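Local coordinates for protein STI-1 (Caenorhabditis elegans, PDB 4GCN) that forms a complex with the chaperones Hsp70 and Hsp90 and inhibits the ATPase of Hsp90, this N-terminal domain being built of tetratricopeptide repeats, at residues Met4-Asn16 with His30-Phe44. Sequence-based numbering, arbitrary orientation.
Sequences MTDAAIAEKDLGN and HYDKAIELDPSNITF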
ATOM      1  N   MET A   4      21.032   9.080   1.550  1.00 40.09           N
ATOM      2  CA  MET A   4      20.311   7.860   1.836  1.00 39.71           C
ATOM      3  C   MET A   4      18.907   7.902   1.193  1.00 35.67           C
ATOM      4  O   MET A   4      18.458   6.949   0.589  1.00 32.99           O
ATOM      5  CB  MET A   4      20.166   7.680   3.346  1.00 41.93           C
ATOM      6  CG  MET A   4      21.479   7.571   4.110  1.00 47.17           C
ATOM      7  SD  MET A   4      22.081   5.909   3.888  1.00 51.77           S
ATOM      8  CE  MET A   4      21.177   5.092   5.216  1.00 52.30           C
ATOM      9  N   THR A   5      18.199   9.008   1.360  1.00 35.05           N
ATOM     10  CA  THR A   5      16.828   9.064   0.841  1.00 34.56           C
ATOM     11  C   THR A   5      16.802   9.031  -0.710  1.00 32.30           C
ATOM     12  O   THR A   5      15.894   8.414  -1.299  1.00 32.24           O
ATOM     13  CB  THR A   5      16.005  10.237   1.442  1.00 34.88           C
ATOM     14  OG1 THR A   5      16.591  11.451   1.086  1.00 35.99           O
ATOM     15  CG2 THR A   5      15.944  10.176   2.967  1.00 38.37           C
ATOM     16  N   ASP A   6      17.798   9.596  -1.363  1.00 31.89           N
ATOM     17  CA  ASP A   6      17.918   9.448  -2.803  1.00 34.11           C
ATOM     18  C   ASP A   6      18.256   8.043  -3.199  1.00 34.18           C
ATOM     19  O   ASP A   6      17.715   7.549  -4.186  1.00 33.68           O
ATOM     20  CB  ASP A   6      19.002  10.343  -3.372  1.00 38.32           C
ATOM     21  CG  ASP A   6      18.624  11.802  -3.344  1.00 43.21           C
ATOM     22  OD1 ASP A   6      17.435  12.109  -3.169  1.00 46.99           O
ATOM     23  OD2 ASP A   6      19.510  12.621  -3.489  1.00 46.40           O
ATOM     24  N   ALA A   7      19.206   7.425  -2.469  1.00 33.23           N
ATOM     25  CA  ALA A   7      19.571   6.023  -2.673  1.00 34.08           C
ATOM     26  C   ALA A   7      18.332   5.118  -2.577  1.00 30.59           C
ATOM     27  O   ALA A   7      18.163   4.222  -3.355  1.00 30.88           O
ATOM     28  CB  ALA A   7      20.631   5.569  -1.652  1.00 33.88           C
ATOM     29  N   ALA A   8      17.472   5.377  -1.615  1.00 30.34           N
ATOM     30  CA  ALA A   8      16.285   4.588  -1.443  1.00 29.16           C
ATOM     31  C   ALA A   8      15.377   4.681  -2.651  1.00 27.64           C
ATOM     32  O   ALA A   8      14.813   3.672  -3.101  1.00 27.73           O
ATOM     33  CB  ALA A   8      15.541   5.002  -0.175  1.00 28.96           C
ATOM     34  N   ILE A   9      15.182   5.890  -3.134  1.00 28.37           N
ATOM     35  CA  ILE A   9      14.361   6.086  -4.309  1.00 28.82           C
ATOM     36  C   ILE A   9      14.913   5.303  -5.516  1.00 28.49           C
ATOM     37  O   ILE A   9      14.161   4.835  -6.319  1.00 28.53           O
ATOM     38  CB  ILE A   9      14.220   7.605  -4.590  1.00 29.58           C
ATOM     39  CG1 ILE A   9      13.311   8.229  -3.538  1.00 30.14           C
ATOM     40  CG2 ILE A   9      13.638   7.845  -5.971  1.00 30.89           C
ATOM     41  CD1 ILE A   9      13.115   9.726  -3.672  1.00 33.98           C
ATOM     42  N   ALA A  10      16.241   5.267  -5.688  1.00 29.73           N
ATOM     43  CA  ALA A  10      16.866   4.592  -6.797  1.00 29.96           C
ATOM     44  C   ALA A  10      16.545   3.086  -6.688  1.00 29.70           C
ATOM     45  O   ALA A  10      16.204   2.460  -7.670  1.00 30.91           O
ATOM     46  CB  ALA A  10      18.399   4.847  -6.822  1.00 30.51           C
ATOM     47  N   GLU A  11      16.627   2.517  -5.502  1.00 29.59           N
ATOM     48  CA  GLU A  11      16.184   1.145  -5.309  1.00 31.13           C
ATOM     49  C   GLU A  11      14.693   0.908  -5.634  1.00 29.51           C
ATOM     50  O   GLU A  11      14.349  -0.094  -6.255  1.00 30.12           O
ATOM     51  CB  GLU A  11      16.484   0.671  -3.890  1.00 30.51           C
ATOM     52  CG  GLU A  11      17.952   0.274  -3.663  1.00 33.02           C
ATOM     53  CD  GLU A  11      18.345  -1.008  -4.422  1.00 34.55           C
ATOM     54  OE1 GLU A  11      17.507  -1.843  -4.814  1.00 35.47           O
ATOM     55  OE2 GLU A  11      19.515  -1.180  -4.651  1.00 37.53           O
ATOM     56  N   LYS A  12      13.840   1.861  -5.273  1.00 27.54           N
ATOM     57  CA  LYS A  12      12.425   1.778  -5.602  1.00 27.34           C
ATOM     58  C   LYS A  12      12.238   1.697  -7.121  1.00 28.01           C
ATOM     59  O   LYS A  12      11.398   0.944  -7.608  1.00 27.95           O
ATOM     60  CB  LYS A  12      11.675   3.000  -5.041  1.00 31.23           C
ATOM     61  CG  LYS A  12      10.183   3.068  -5.364  1.00 30.52           C
ATOM     62  CD  LYS A  12       9.689   4.492  -5.407  1.00 36.29           C
ATOM     63  CE  LYS A  12      10.272   5.163  -6.624  1.00 38.15           C
ATOM     64  NZ  LYS A  12       9.465   6.309  -6.969  1.00 38.81           N
ATOM     65  N   ASP A  13      12.988   2.497  -7.830  1.00 29.73           N
ATOM     66  CA  ASP A  13      12.881   2.539  -9.293  1.00 30.74           C
ATOM     67  C   ASP A  13      13.298   1.175  -9.882  1.00 29.51           C
ATOM     68  O   ASP A  13      12.691   0.663 -10.848  1.00 29.12           O
ATOM     69  CB  ASP A  13      13.671   3.719  -9.841  1.00 32.19           C
ATOM     70  CG  ASP A  13      13.001   5.048  -9.560  1.00 34.53           C
ATOM     71  OD1 ASP A  13      11.812   5.084  -9.162  1.00 35.92           O
ATOM     72  OD2 ASP A  13      13.662   6.066  -9.720  1.00 38.02           O
ATOM     73  N   LEU A  14      14.304   0.550  -9.274  1.00 31.49           N
ATOM     74  CA  LEU A  14      14.720  -0.790  -9.682  1.00 31.35           C
ATOM     75  C   LEU A  14      13.621  -1.797  -9.344  1.00 30.97           C
ATOM     76  O   LEU A  14      13.321  -2.745 -10.107  1.00 28.83           O
ATOM     77  CB  LEU A  14      16.048  -1.207  -8.990  1.00 31.88           C
ATOM     78  CG  LEU A  14      17.287  -0.345  -9.332  1.00 32.12           C
ATOM     79  CD1 LEU A  14      18.551  -0.894  -8.675  1.00 32.49           C
ATOM     80  CD2 LEU A  14      17.523  -0.264 -10.827  1.00 32.41           C
ATOM     81  N   GLY A  15      13.059  -1.672  -8.165  1.00 29.07           N
ATOM     82  CA  GLY A  15      11.880  -2.501  -7.826  1.00 29.36           C
ATOM     83  C   GLY A  15      10.703  -2.382  -8.824  1.00 28.32           C
ATOM     84  O   GLY A  15      10.071  -3.411  -9.188  1.00 26.53           O
ATOM     85  N   ASN A  16      10.389  -1.143  -9.257  1.00 27.90           N
ATOM     86  CA  ASN A  16       9.310  -0.890 -10.195  1.00 28.54           C
ATOM     87  C   ASN A  16       9.631  -1.568 -11.507  1.00 28.74           C
ATOM     88  O   ASN A  16       8.770  -2.102 -12.130  1.00 30.91           O
ATOM     89  CB  ASN A  16       9.097   0.603 -10.477  1.00 29.67           C
ATOM     90  CG  ASN A  16       8.545   1.422  -9.296  1.00 30.70           C
ATOM     91  OD1 ASN A  16       8.514   2.676  -9.395  1.00 35.38           O
ATOM     92  ND2 ASN A  16       8.162   0.805  -8.195  1.00 26.55           N
ATOM     93  N   HIS A  30      14.419  -5.305  -4.093  1.00 29.26           N
ATOM     94  CA  HIS A  30      14.681  -3.909  -4.242  1.00 29.11           C
ATOM     95  C   HIS A  30      13.876  -3.018  -3.326  1.00 28.22           C
ATOM     96  O   HIS A  30      14.415  -2.038  -2.727  1.00 26.43           O
ATOM     97  CB  HIS A  30      14.483  -3.540  -5.697  1.00 29.67           C
ATOM     98  CG  HIS A  30      15.613  -4.059  -6.622  1.00 32.23           C
ATOM     99  ND1 HIS A  30      16.940  -3.703  -6.454  1.00 32.79           N
ATOM    100  CD2 HIS A  30      15.573  -4.881  -7.728  1.00 34.34           C
ATOM    101  CE1 HIS A  30      17.694  -4.313  -7.413  1.00 35.68           C
ATOM    102  NE2 HIS A  30      16.872  -5.041  -8.185  1.00 36.55           N
ATOM    103  N   TYR A  31      12.574  -3.303  -3.174  1.00 28.65           N
ATOM    104  CA  TYR A  31      11.739  -2.467  -2.288  1.00 26.47           C
ATOM    105  C   TYR A  31      12.220  -2.643  -0.872  1.00 28.71           C
ATOM    106  O   TYR A  31      12.217  -1.718  -0.100  1.00 25.86           O
ATOM    107  CB  TYR A  31      10.249  -2.805  -2.427  1.00 26.65           C
ATOM    108  CG  TYR A  31       9.569  -2.446  -3.756  1.00 25.12           C
ATOM    109  CD1 TYR A  31       9.860  -1.283  -4.435  1.00 25.66           C
ATOM    110  CD2 TYR A  31       8.613  -3.308  -4.315  1.00 25.29           C
ATOM    111  CE1 TYR A  31       9.208  -0.949  -5.648  1.00 24.87           C
ATOM    112  CE2 TYR A  31       8.009  -3.024  -5.501  1.00 26.04           C
ATOM    113  CZ  TYR A  31       8.290  -1.838  -6.174  1.00 26.24           C
ATOM    114  OH  TYR A  31       7.651  -1.544  -7.334  1.00 26.74           O
ATOM    115  N   ASP A  32      12.680  -3.842  -0.543  1.00 29.99           N
ATOM    116  CA  ASP A  32      13.222  -4.114   0.812  1.00 31.55           C
ATOM    117  C   ASP A  32      14.489  -3.311   1.039  1.00 30.24           C
ATOM    118  O   ASP A  32      14.703  -2.779   2.124  1.00 30.83           O
ATOM    119  CB  ASP A  32      13.543  -5.613   0.993  1.00 32.92           C
ATOM    120  CG  ASP A  32      12.258  -6.479   1.215  1.00 36.81           C
ATOM    121  OD1 ASP A  32      11.172  -5.902   1.459  1.00 33.27           O
ATOM    122  OD2 ASP A  32      12.355  -7.707   1.121  1.00 37.25           O
ATOM    123  N   LYS A  33      15.310  -3.252   0.003  1.00 29.50           N
ATOM    124  CA  LYS A  33      16.515  -2.421   0.010  1.00 30.76           C
ATOM    125  C   LYS A  33      16.131  -0.936   0.178  1.00 29.68           C
ATOM    126  O   LYS A  33      16.781  -0.207   0.921  1.00 27.99           O
ATOM    127  CB  LYS A  33      17.402  -2.664  -1.216  1.00 31.95           C
ATOM    128  CG  LYS A  33      18.234  -3.945  -1.097  1.00 36.02           C
ATOM    129  CD  LYS A  33      19.258  -4.038  -2.214  1.00 41.83           C
ATOM    130  CE  LYS A  33      19.702  -5.461  -2.454  1.00 44.50           C
ATOM    131  NZ  LYS A  33      20.763  -5.361  -3.487  1.00 50.22           N
ATOM    132  N   ALA A  34      15.062  -0.524  -0.486  1.00 28.11           N
ATOM    133  CA  ALA A  34      14.570   0.868  -0.311  1.00 27.15           C
ATOM    134  C   ALA A  34      14.219   1.183   1.149  1.00 28.08           C
ATOM    135  O   ALA A  34      14.636   2.212   1.692  1.00 28.12           O
ATOM    136  CB  ALA A  34      13.383   1.143  -1.228  1.00 24.91           C
ATOM    137  N   ILE A  35      13.490   0.263   1.782  1.00 28.36           N
ATOM    138  CA  ILE A  35      13.087   0.409   3.146  1.00 30.00           C
ATOM    139  C   ILE A  35      14.277   0.364   4.084  1.00 30.53           C
ATOM    140  O   ILE A  35      14.300   1.077   5.075  1.00 33.76           O
ATOM    141  CB  ILE A  35      12.001  -0.653   3.515  1.00 28.68           C
ATOM    142  CG1 ILE A  35      10.722  -0.341   2.706  1.00 28.43           C
ATOM    143  CG2 ILE A  35      11.836  -0.741   5.048  1.00 30.94           C
ATOM    144  CD1 ILE A  35       9.746  -1.496   2.570  1.00 25.40           C
ATOM    145  N   GLU A  36      15.260  -0.455   3.773  1.00 32.65           N
ATOM    146  CA  GLU A  36      16.512  -0.462   4.529  1.00 38.01           C
ATOM    147  C   GLU A  36      17.207   0.899   4.523  1.00 35.26           C
ATOM    148  O   GLU A  36      17.685   1.334   5.524  1.00 34.60           O
ATOM    149  CB  GLU A  36      17.437  -1.510   3.956  1.00 42.20           C
ATOM    150  CG  GLU A  36      18.443  -2.077   4.936  1.00 49.86           C
ATOM    151  CD  GLU A  36      19.363  -3.102   4.270  1.00 52.33           C
ATOM    152  OE1 GLU A  36      18.897  -3.825   3.347  1.00 51.21           O
ATOM    153  OE2 GLU A  36      20.562  -3.155   4.630  1.00 61.36           O
ATOM    154  N   LEU A  37      17.240   1.551   3.364  1.00 31.84           N
ATOM    155  CA  LEU A  37      17.873   2.865   3.196  1.00 31.97           C
ATOM    156  C   LEU A  37      17.064   4.023   3.795  1.00 31.90           C
ATOM    157  O   LEU A  37      17.645   4.989   4.277  1.00 31.97           O
ATOM    158  CB  LEU A  37      18.090   3.128   1.702  1.00 31.60           C
ATOM    159  CG  LEU A  37      19.179   2.241   1.060  1.00 32.54           C
ATOM    160  CD1 LEU A  37      19.112   2.176  -0.474  1.00 31.65           C
ATOM    161  CD2 LEU A  37      20.563   2.707   1.503  1.00 33.31           C
ATOM    162  N   ASP A  38      15.734   3.942   3.695  1.00 31.22           N
ATOM    163  CA  ASP A  38      14.840   5.010   4.141  1.00 31.83           C
ATOM    164  C   ASP A  38      13.485   4.387   4.492  1.00 31.49           C
ATOM    165  O   ASP A  38      12.564   4.321   3.672  1.00 29.08           O
ATOM    166  CB  ASP A  38      14.691   6.139   3.121  1.00 31.97           C
ATOM    167  CG  ASP A  38      13.728   7.251   3.584  1.00 32.41           C
ATOM    168  OD1 ASP A  38      13.431   7.379   4.792  1.00 31.83           O
ATOM    169  OD2 ASP A  38      13.272   7.991   2.691  1.00 31.25           O
ATOM    170  N   PRO A  39      13.371   3.939   5.738  1.00 32.99           N
ATOM    171  CA  PRO A  39      12.118   3.385   6.252  1.00 31.75           C
ATOM    172  C   PRO A  39      10.999   4.404   6.505  1.00 29.79           C
ATOM    173  O   PRO A  39       9.897   4.011   6.836  1.00 32.69           O
ATOM    174  CB  PRO A  39      12.554   2.745   7.577  1.00 34.05           C
ATOM    175  CG  PRO A  39      13.722   3.541   8.000  1.00 35.71           C
ATOM    176  CD  PRO A  39      14.424   3.967   6.744  1.00 35.69           C
ATOM    177  N   SER A  40      11.233   5.687   6.283  1.00 32.87           N
ATOM    178  CA  SER A  40      10.269   6.738   6.527  0.60 31.87           C
ATOM    179  C   SER A  40       9.437   7.089   5.303  1.00 32.74           C
ATOM    180  O   SER A  40       8.602   7.986   5.366  1.00 34.18           O
ATOM    181  CB  SER A  40      11.011   8.002   6.987  0.60 34.68           C
ATOM    182  OG  SER A  40      11.652   8.694   5.907  0.60 33.66           O
ATOM    183  N   ASN A  41       9.674   6.416   4.189  1.00 28.49           N
ATOM    184  CA  ASN A  41       8.979   6.742   2.915  1.00 27.53           C
ATOM    185  C   ASN A  41       7.807   5.782   2.632  1.00 26.57           C
ATOM    186  O   ASN A  41       7.965   4.584   2.287  1.00 26.67           O
ATOM    187  CB  ASN A  41       9.976   6.779   1.778  1.00 27.76           C
ATOM    188  CG  ASN A  41       9.379   7.274   0.463  1.00 28.74           C
ATOM    189  OD1 ASN A  41       8.185   7.261   0.275  1.00 28.10           O
ATOM    190  ND2 ASN A  41      10.250   7.731  -0.462  1.00 29.98           N
ATOM    191  N   ILE A  42       6.607   6.319   2.785  1.00 24.86           N
ATOM    192  CA  ILE A  42       5.364   5.553   2.570  1.00 23.07           C
ATOM    193  C   ILE A  42       5.308   4.819   1.223  1.00 24.80           C
ATOM    194  O   ILE A  42       4.781   3.716   1.154  1.00 26.05           O
ATOM    195  CB  ILE A  42       4.109   6.468   2.705  1.00 24.49           C
ATOM    196  CG1 ILE A  42       2.807   5.629   2.833  1.00 22.59           C
ATOM    197  CG2 ILE A  42       3.928   7.418   1.480  1.00 25.85           C
ATOM    198  CD1 ILE A  42       1.564   6.469   3.195  1.00 19.90           C
ATOM    199  N   THR A  43       5.829   5.426   0.173  1.00 26.47           N
ATOM    200  CA  THR A  43       5.744   4.862  -1.176  1.00 25.50           C
ATOM    201  C   THR A  43       6.260   3.407  -1.195  1.00 26.50           C
ATOM    202  O   THR A  43       5.701   2.567  -1.880  1.00 28.64           O
ATOM    203  CB  THR A  43       6.609   5.655  -2.157  1.00 28.96           C
ATOM    204  OG1 THR A  43       6.186   7.013  -2.154  1.00 31.41           O
ATOM    205  CG2 THR A  43       6.502   5.110  -3.575  1.00 32.34           C
ATOM    206  N   PHE A  44       7.273   3.112  -0.395  1.00 25.76           N
ATOM    207  CA  PHE A  44       7.892   1.754  -0.471  1.00 25.45           C
ATOM    208  C   PHE A  44       6.949   0.701   0.085  1.00 24.52           C
ATOM    209  O   PHE A  44       6.934  -0.462  -0.386  1.00 23.45           O
ATOM    210  CB  PHE A  44       9.239   1.692   0.243  1.00 25.51           C
ATOM    211  CG  PHE A  44      10.217   2.766  -0.139  1.00 24.38           C
ATOM    212  CD1 PHE A  44      10.188   3.393  -1.402  1.00 24.94           C
ATOM    213  CD2 PHE A  44      11.185   3.174   0.778  1.00 27.03           C
ATOM    214  CE1 PHE A  44      11.085   4.400  -1.708  1.00 26.75           C
ATOM    215  CE2 PHE A  44      12.076   4.153   0.474  1.00 26.68           C
ATOM    216  CZ  PHE A  44      12.018   4.799  -0.753  1.00 28.43           C
TER
HETATM  217  O   HOH W   1      13.258   8.035   0.027  1.00 34.33           O
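Leu14 lays its CB over the centre of one face of the His30 imidazole, a CH-pi contact 3.6 Å from the ring centroid, while the Glu11 carboxylate meets that ring at its edge. His30 ND1 donates to the syn lone pair of Glu11 OE1 at 2.5 Å, nearly in the ring plane; the Glu11 chain, bent at chi2 (-69°), brings its carboxylate back against this edge, the two planes lying 23° apart. The Tyr31 ring carries Gly15 CA over one face, where a side chain on residue 15 would collide with the ring, and at its edge Asn16 ND2 donates to Tyr31 OH at 2.6 Å. The same amide nitrogen also bonds Asn47 of helix 42-54. Phe44 is sandwiched between Ala34 CB and Asn41 CB, with Lys12 CD at its edge.

These residues join the antiparallel helices of the first predicted TPR repeat to the start of the next helix. Small Ala8 and Ala34 let the axes approach to 7.6 Å, and Leu37 fits as a knob among Met4, Ala7, Ala8 and Glu11. Beyond it, a water donates to Thr5 O and Asp38 OD2 and accepts from Asn41 ND2, tying helix to turn. Asn41 OD1 in addition caps the following helix at Thr43 N.

A leucine in place of His30 would probably leave Glu11 OE1 without its ring donor and its carboxylate freer to turn. Lys33 NZ, 4.5 Å from Glu11 OE2 and beyond a salt bridge, probably adds a weak attraction for that carboxylate. A carboxylate at this edge would probably favour a protonated imidazole, although the bond alone does not show it.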